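Probable Ni/Fe-hydrogenase 1 B-type cytochrome subunit (Escherichia coli K-12, PDB 6G94) probably serves as the membrane-bound b-type cytochrome of hydrogenase 1, using heme to carry electrons. Local coordinates at residues H22-T25 against V26-M29; V72-L75 against M76-W80; M139-F142 against M143-G147. All blocks are in the same frame, centred on the assembly; numbering follows the deposited sequence.

Contact 1. Residues H22-T25 against V26-M29; sequences HWLT and VLCM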
# COMPACT_ATOMS: atom_id res chain seq x y z
N HIS I 22 50.56 -17.11 -11.11
CA HIS I 22 49.99 -18.15 -10.24
C HIS I 22 49.07 -17.42 -9.28
O HIS I 22 47.97 -17.87 -8.99
CB HIS I 22 51.08 -18.95 -9.47
CG HIS I 22 50.58 -19.71 -8.26
ND1 HIS I 22 50.02 -20.97 -8.32
CD2 HIS I 22 50.56 -19.36 -6.95
CE1 HIS I 22 49.67 -21.36 -7.11
NE2 HIS I 22 49.99 -20.41 -6.26
N TRP I 23 49.56 -16.28 -8.78
CA TRP I 23 48.80 -15.48 -7.83
C TRP I 23 47.66 -14.83 -8.53
O TRP I 23 46.69 -14.43 -7.91
CB TRP I 23 49.67 -14.41 -7.17
CG TRP I 23 50.63 -14.99 -6.21
CD1 TRP I 23 51.97 -14.82 -6.23
CD2 TRP I 23 50.33 -15.86 -5.10
NE1 TRP I 23 52.54 -15.52 -5.19
CE2 TRP I 23 51.56 -16.18 -4.49
CE3 TRP I 23 49.14 -16.40 -4.57
CZ2 TRP I 23 51.65 -17.03 -3.35
CZ3 TRP I 23 49.23 -17.25 -3.44
CH2 TRP I 23 50.47 -17.55 -2.85
N LEU I 24 47.79 -14.72 -9.84
CA LEU I 24 46.71 -14.24 -10.65
C LEU I 24 45.58 -15.28 -10.65
O LEU I 24 44.49 -15.02 -10.14
CB LEU I 24 47.20 -13.91 -12.05
CG LEU I 24 46.33 -12.86 -12.75
CD1 LEU I 24 46.10 -11.64 -11.87
CD2 LEU I 24 46.96 -12.48 -14.06
N THR I 25 45.86 -16.45 -11.22
CA THR I 25 44.98 -17.61 -11.20
C THR I 25 44.26 -17.83 -9.86
O THR I 25 43.07 -18.13 -9.83
CB THR I 25 45.78 -18.87 -11.51
OG1 THR I 25 46.68 -18.59 -12.57
CG2 THR I 25 44.89 -19.95 -11.96
N VAL I 26 44.98 -17.67 -8.76
CA VAL I 26 44.38 -17.78 -7.43
C VAL I 26 43.38 -16.65 -7.23
O VAL I 26 42.30 -16.87 -6.73
CB VAL I 26 45.46 -17.76 -6.33
CG1 VAL I 26 44.85 -17.61 -4.94
CG2 VAL I 26 46.31 -19.02 -6.42
N LEU I 27 43.75 -15.45 -7.65
CA LEU I 27 42.88 -14.31 -7.53
C LEU I 27 41.65 -14.55 -8.39
O LEU I 27 40.56 -14.31 -7.95
CB LEU I 27 43.64 -13.04 -7.95
CG LEU I 27 42.97 -11.68 -7.81
CD1 LEU I 27 42.73 -11.41 -6.34
CD2 LEU I 27 43.87 -10.63 -8.40
N CYS I 28 41.85 -15.04 -9.61
CA CYS I 28 40.76 -15.38 -10.50
C CYS I 28 39.89 -16.46 -9.90
O CYS I 28 38.69 -16.29 -9.78
CB CYS I 28 41.28 -15.79 -11.87
SG CYS I 28 41.78 -14.39 -12.87
N MET I 29 40.51 -17.55 -9.51
CA MET I 29 39.82 -18.65 -8.82
C MET I 29 38.94 -18.15 -7.67
O MET I 29 37.77 -18.48 -7.61
CB MET I 29 40.84 -19.68 -8.31
CG MET I 29 40.24 -21.01 -7.88
SD MET I 29 39.38 -21.77 -9.26
CE MET I 29 40.74 -22.38 -10.23

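Contact 2. Residues V72-L75 against M76-W80; sequences VVLL and MRIYW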
# COMPACT_ATOMS: atom_id res chain seq x y z
N VAL I 72 42.81 -17.13 -20.22
CA VAL I 72 44.03 -16.73 -20.90
C VAL I 72 45.27 -17.23 -20.13
O VAL I 72 46.11 -17.96 -20.67
CB VAL I 72 44.06 -15.20 -21.14
CG1 VAL I 72 45.48 -14.70 -21.35
CG2 VAL I 72 43.21 -14.84 -22.35
N VAL I 73 45.35 -16.84 -18.86
CA VAL I 73 46.47 -17.21 -18.01
C VAL I 73 46.63 -18.72 -17.95
O VAL I 73 47.72 -19.22 -18.16
CB VAL I 73 46.35 -16.58 -16.61
CG1 VAL I 73 47.45 -17.09 -15.68
CG2 VAL I 73 46.43 -15.07 -16.70
N LEU I 74 45.54 -19.44 -17.66
CA LEU I 74 45.54 -20.91 -17.59
C LEU I 74 46.11 -21.55 -18.85
O LEU I 74 46.89 -22.49 -18.75
CB LEU I 74 44.12 -21.41 -17.33
CG LEU I 74 43.74 -22.84 -16.89
CD1 LEU I 74 43.43 -23.72 -18.10
CD2 LEU I 74 44.80 -23.45 -15.99
N LEU I 75 45.72 -21.07 -20.02
CA LEU I 75 46.13 -21.68 -21.26
C LEU I 75 47.54 -21.41 -21.65
O LEU I 75 48.16 -22.26 -22.25
CB LEU I 75 45.22 -21.31 -22.42
CG LEU I 75 43.89 -22.05 -22.40
CD1 LEU I 75 42.82 -21.18 -23.04
CD2 LEU I 75 44.00 -23.41 -23.08
N MET I 76 48.05 -20.23 -21.33
CA MET I 76 49.46 -19.98 -21.56
C MET I 76 50.30 -20.80 -20.53
O MET I 76 51.26 -21.47 -20.89
CB MET I 76 49.78 -18.47 -21.59
CG MET I 76 49.59 -17.73 -20.27
SD MET I 76 50.36 -16.09 -20.16
CE MET I 76 51.36 -16.23 -18.68
N ARG I 77 49.85 -20.80 -19.28
CA ARG I 77 50.47 -21.55 -18.21
C ARG I 77 50.48 -23.07 -18.48
O ARG I 77 51.34 -23.79 -17.99
CB ARG I 77 49.74 -21.18 -16.92
CG ARG I 77 50.28 -21.78 -15.66
CD ARG I 77 49.72 -21.05 -14.46
NE ARG I 77 50.13 -21.74 -13.25
CZ ARG I 77 49.30 -22.15 -12.28
NH1 ARG I 77 47.99 -21.93 -12.37
NH2 ARG I 77 49.80 -22.79 -11.22
N ILE I 78 49.53 -23.54 -19.28
CA ILE I 78 49.48 -24.95 -19.66
C ILE I 78 50.37 -25.17 -20.87
O ILE I 78 51.03 -26.19 -20.98
CB ILE I 78 48.03 -25.44 -19.93
CG1 ILE I 78 47.37 -25.86 -18.61
CG2 ILE I 78 47.96 -26.60 -20.92
CD1 ILE I 78 45.91 -26.25 -18.74
N TYR I 79 50.37 -24.22 -21.77
CA TYR I 79 51.16 -24.38 -22.96
C TYR I 79 52.65 -24.61 -22.64
O TYR I 79 53.32 -25.43 -23.29
CB TYR I 79 50.93 -23.19 -23.88
CG TYR I 79 51.80 -23.25 -25.06
CD1 TYR I 79 51.69 -24.30 -25.97
CD2 TYR I 79 52.79 -22.29 -25.25
CE1 TYR I 79 52.52 -24.37 -27.06
CE2 TYR I 79 53.64 -22.35 -26.33
CZ TYR I 79 53.50 -23.39 -27.24
OH TYR I 79 54.36 -23.42 -28.30
N TRP I 80 53.16 -23.92 -21.62
CA TRP I 80 54.57 -24.07 -21.23
C TRP I 80 54.95 -25.38 -20.57
O TRP I 80 56.01 -25.93 -20.89
CB TRP I 80 55.00 -22.94 -20.33
CG TRP I 80 55.02 -21.65 -21.01
CD1 TRP I 80 55.31 -21.41 -22.33
CD2 TRP I 80 54.72 -20.39 -20.42
NE1 TRP I 80 55.20 -20.07 -22.60
CE2 TRP I 80 54.84 -19.42 -21.44
CE3 TRP I 80 54.35 -19.99 -19.13
CZ2 TRP I 80 54.62 -18.06 -21.20
CZ3 TRP I 80 54.12 -18.66 -18.89
CH2 TRP I 80 54.26 -17.70 -19.92

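Contact 3. Residues M139-F142 against M143-G147; sequences MSVF and MIITG. With HEM (protoporphyrin IX containing Fe), chain B.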
# COMPACT_ATOMS: atom_id res chain seq x y z
N MET I 139 39.98 -30.04 -14.41
CA MET I 139 38.74 -29.45 -13.96
C MET I 139 38.66 -28.04 -14.55
O MET I 139 37.69 -27.73 -15.23
CB MET I 139 38.69 -29.37 -12.44
CG MET I 139 38.40 -30.69 -11.77
SD MET I 139 36.70 -31.17 -12.06
CE MET I 139 36.81 -32.12 -13.58
N SER I 140 39.67 -27.19 -14.29
CA SER I 140 39.79 -25.84 -14.81
C SER I 140 39.39 -25.77 -16.27
O SER I 140 38.72 -24.84 -16.66
CB SER I 140 41.21 -25.34 -14.62
OG SER I 140 41.59 -25.40 -13.26
N VAL I 141 39.81 -26.75 -17.06
CA VAL I 141 39.53 -26.76 -18.49
C VAL I 141 38.09 -27.14 -18.73
O VAL I 141 37.46 -26.67 -19.69
CB VAL I 141 40.48 -27.70 -19.25
CG1 VAL I 141 40.04 -27.90 -20.68
CG2 VAL I 141 41.90 -27.13 -19.22
N PHE I 142 37.56 -27.96 -17.84
CA PHE I 142 36.16 -28.35 -17.89
C PHE I 142 35.31 -27.14 -17.50
O PHE I 142 34.30 -26.84 -18.16
CB PHE I 142 35.89 -29.56 -16.97
CG PHE I 142 34.46 -30.03 -16.98
CD1 PHE I 142 33.93 -30.71 -18.09
CD2 PHE I 142 33.63 -29.77 -15.89
CE1 PHE I 142 32.61 -31.12 -18.11
CE2 PHE I 142 32.30 -30.18 -15.91
CZ PHE I 142 31.80 -30.87 -17.01
N MET I 143 35.74 -26.43 -16.46
CA MET I 143 35.10 -25.19 -16.03
C MET I 143 35.13 -24.08 -17.09
O MET I 143 34.40 -23.08 -16.99
CB MET I 143 35.75 -24.70 -14.73
CG MET I 143 35.35 -25.55 -13.55
SD MET I 143 33.56 -25.68 -13.47
CE MET I 143 33.19 -24.29 -12.41
N ILE I 144 35.96 -24.27 -18.11
CA ILE I 144 36.14 -23.31 -19.19
C ILE I 144 35.28 -23.74 -20.37
O ILE I 144 34.53 -22.92 -20.92
CB ILE I 144 37.63 -23.16 -19.60
CG1 ILE I 144 38.38 -22.28 -18.57
CG2 ILE I 144 37.75 -22.61 -21.03
CD1 ILE I 144 39.89 -22.23 -18.71
N ILE I 145 35.38 -25.02 -20.74
CA ILE I 145 34.55 -25.57 -21.81
C ILE I 145 33.06 -25.40 -21.49
O ILE I 145 32.30 -24.97 -22.34
CB ILE I 145 34.86 -27.05 -22.07
CG1 ILE I 145 36.28 -27.20 -22.56
CG2 ILE I 145 33.93 -27.62 -23.13
CD1 ILE I 145 36.80 -28.61 -22.42
N THR I 146 32.67 -25.72 -20.25
CA THR I 146 31.30 -25.55 -19.79
C THR I 146 30.92 -24.08 -19.56
O THR I 146 29.83 -23.65 -19.95
CB THR I 146 30.98 -26.37 -18.51
OG1 THR I 146 31.67 -25.85 -17.37
CG2 THR I 146 31.33 -27.83 -18.70
N GLY I 147 31.82 -23.33 -18.92
CA GLY I 147 31.60 -21.91 -18.63
C GLY I 147 31.39 -21.06 -19.87
O GLY I 147 30.57 -20.14 -19.85
CHA HEM B . 28.14 -19.49 -13.61
CHB HEM B . 31.90 -20.79 -10.97
CHC HEM B . 34.72 -20.51 -14.85
CHD HEM B . 31.06 -18.63 -17.33
C1A HEM B . 28.93 -19.98 -12.61
C2A HEM B . 28.41 -20.58 -11.47
C3A HEM B . 29.46 -20.96 -10.72
C4A HEM B . 30.62 -20.58 -11.40
CMA HEM B . 29.37 -21.64 -9.37
CAA HEM B . 26.95 -20.74 -11.12
CBA HEM B . 26.31 -21.96 -11.77
CGA HEM B . 24.88 -22.05 -11.36
O1A HEM B . 24.50 -22.30 -10.21
O2A HEM B . 24.01 -21.88 -12.22
C1B HEM B . 33.01 -20.85 -11.83
C2B HEM B . 34.30 -21.29 -11.41
C3B HEM B . 35.08 -21.23 -12.52
C4B HEM B . 34.23 -20.72 -13.59
CMB HEM B . 34.69 -21.75 -10.03
CAB HEM B . 36.49 -21.57 -12.71
CBB HEM B . 37.29 -21.83 -11.69
C1C HEM B . 33.98 -19.91 -15.86
C2C HEM B . 34.49 -19.50 -17.10
C3C HEM B . 33.44 -18.98 -17.80
C4C HEM B . 32.30 -19.06 -16.97
CMC HEM B . 35.90 -19.64 -17.60
CAC HEM B . 33.52 -18.43 -19.16
CBC HEM B . 33.20 -17.17 -19.41
C1D HEM B . 29.97 -18.77 -16.49
C2D HEM B . 28.64 -18.42 -16.96
C3D HEM B . 27.80 -18.66 -15.92
C4D HEM B . 28.66 -19.15 -14.83
CMD HEM B . 28.33 -17.89 -18.34
CAD HEM B . 26.30 -18.47 -15.82
CBD HEM B . 25.85 -17.06 -16.19
CGD HEM B . 24.38 -16.80 -16.03
O1D HEM B . 23.54 -17.25 -16.82
O2D HEM B . 23.97 -16.10 -15.10
NA HEM B . 30.29 -20.01 -12.59
NB HEM B . 33.02 -20.51 -13.12
NC HEM B . 32.67 -19.58 -15.79
ND HEM B . 29.94 -19.21 -15.23
FE HEM B . 31.37 -19.79 -14.21

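Contact 1. Residues H22-T25 against V26-M29
Val26 lays its CG2 methyl over one face of the His22 imidazole, one helical turn back. The two side chains cross at a slant, and the methyl sits 4.2 Å from the centroid of the His22 ring, 21° off the ring normal, in a CH-pi contact. It is displaced toward the NE2 side of the rim, where Val26 CG2 is 3.9 Å from His22 NE2. The imidazole reaches this place because His22 CG is anti to the backbone N (chi1 161°), which brings the ring back toward the following turn although its CB starts out pointing away. The same methyl also approaches the benzo part of the Trp23 indole, with Val26 CG2 4.3 Å from Trp23 CE3. His22 CD2 in turn lies above the centre of one face of that indole, so imidazole, indole and valine form one compact cluster.

A lighter apolar contact lies at the next positions, where Leu24 CD1 and Leu27 CD2 stand 4.2 Å apart. Beneath, the backbone keeps the i to i+4 bonds of a helix: Val26 N donates to His22 O at 3.0 Å, and Leu27, Cys28 and Met29 bond in the same way to Trp23, Leu24 and Thr25.

Thr25 and Met29 face the interior. Thr25 packs on Val73 and Arg77 of helix 55-83, while Met29, its chain bent at both chi2 and chi3, meets Phe70 and the heme. Side chains meeting three and four residues apart over a run of i to i+4 backbone bonds are characteristic of an alpha-helix, here helix 20-40, predicted to span the membrane in this helical b-type cytochrome, with Met29 forming part of the heme pocket.

Contact 2. Residues V72-L75 against M76-W80
The Val73 carbonyl oxygen receives the amide of Arg77, with Arg77 N 2.9 Å from Val73 O and a nearly straight N-H...O angle of 163°. A second residue presses on the same oxygen: Met76 CG comes within 3.2 Å of Val73 O, because Met76 holds CG between its backbone N and carbonyl carbon (chi1 67°). Met76 N bonds to Val72 O at 3.1 Å, and Tyr79 N continues the series to Leu75 O. The bond from Ile78 N to Leu74 O is weak, at an N-H...O angle of only 127°.

Beside that weak bond the side chains supply the closest apolar meeting. Leu74 and Ile78 run alongside one another in the same direction, and their CD1 methyls are 3.6 Å apart. Leu74 also packs on Phe137, Val141 and Ile144 of helix 130-151. Arg77 stretches its chain from CG to NE and touches His22 of helix 20-40 and Phe137 of helix 130-151.

The hydrogen bonds between the two segments are thus all backbone to backbone, and the side chains that meet do so through hydrocarbon, consistent with the predicted membrane span of helix 55-83, which packs on helices 20-40 and 130-151.

Contact 3. Residues M139-F142 against M143-G147
Two torsions bring Phe142 and Thr146 together. Phe142 holds CG anti to its backbone N (chi1 -180°), and Thr146 sets OG1 between its own N and carbonyl carbon (chi1 69°), which turns CG2 back over the phenyl ring. That methyl lies 3.6 Å from the centroid of the Phe142 ring and 16° off its normal, a CH-pi contact over the face, with Thr146 CG2 coming closest to Phe142 CZ at 3.5 Å.

The same rotamer adds the hydroxyl to the backbone amide as a second donor on the Phe142 carbonyl. Thr146 N reaches Phe142 O at 2.9 Å, and Thr146 OG1 donates to Phe142 O, also at 2.9 Å. The hydroxyl is hydrogen-bonded to His184 ND1 as well, so it ties the helix backbone to helix 177-203. With a leucine in place of Phe142, the flat face under the Thr146 methyl would be gone, and Thr146 would probably be less firmly held in the rotation that points its hydroxyl at the carbonyl and at His184.

On another side, Val141 CG1 and Ile145 CD1 touch at 3.7 Å. The backbone is kinked here, and Ile144 N makes a weak bond to Val141 O. Met143, bent at chi2 and chi3, carries its CE to 3.4 Å from heme C2B, while Ile144 CG1 lies near the heme methyl CMC. Gly147 is closer still, its carbonyl O 3.0 Å from the heme meso carbon CHD. A beta carbon at this position would collide with C3C of the porphyrin. Met143, Ile144 and Gly147 of helix 130-151 thus line the heme pocket; a glycine that lets the porphyrin come close to a helix backbone is a familiar feature of helical b-type cytochromes.

Contact 2 lies on helix 55-83, which packs against the helices of both other contacts, with its centre 12 Å from that of contact 1 and 14 Å from that of contact 3. Toward contact 1 it packs Arg77 NH2 3.4 Å from His22 ND1 and Val73 CG1 3.5 Å from Thr25 OG1. Toward contact 3 it offers Leu74, whose CD1 is 3.9 Å from both Ile144 CD1 and Val141 CG2. Contacts 1 and 3 do not touch, their nearest atoms being about 4 Å apart. Both nevertheless reach the heme, contact 1 through Met29 and contact 3 through Met143, Ile144 and Gly147, whereas the Leu74 side chain stays about 8 Å from it.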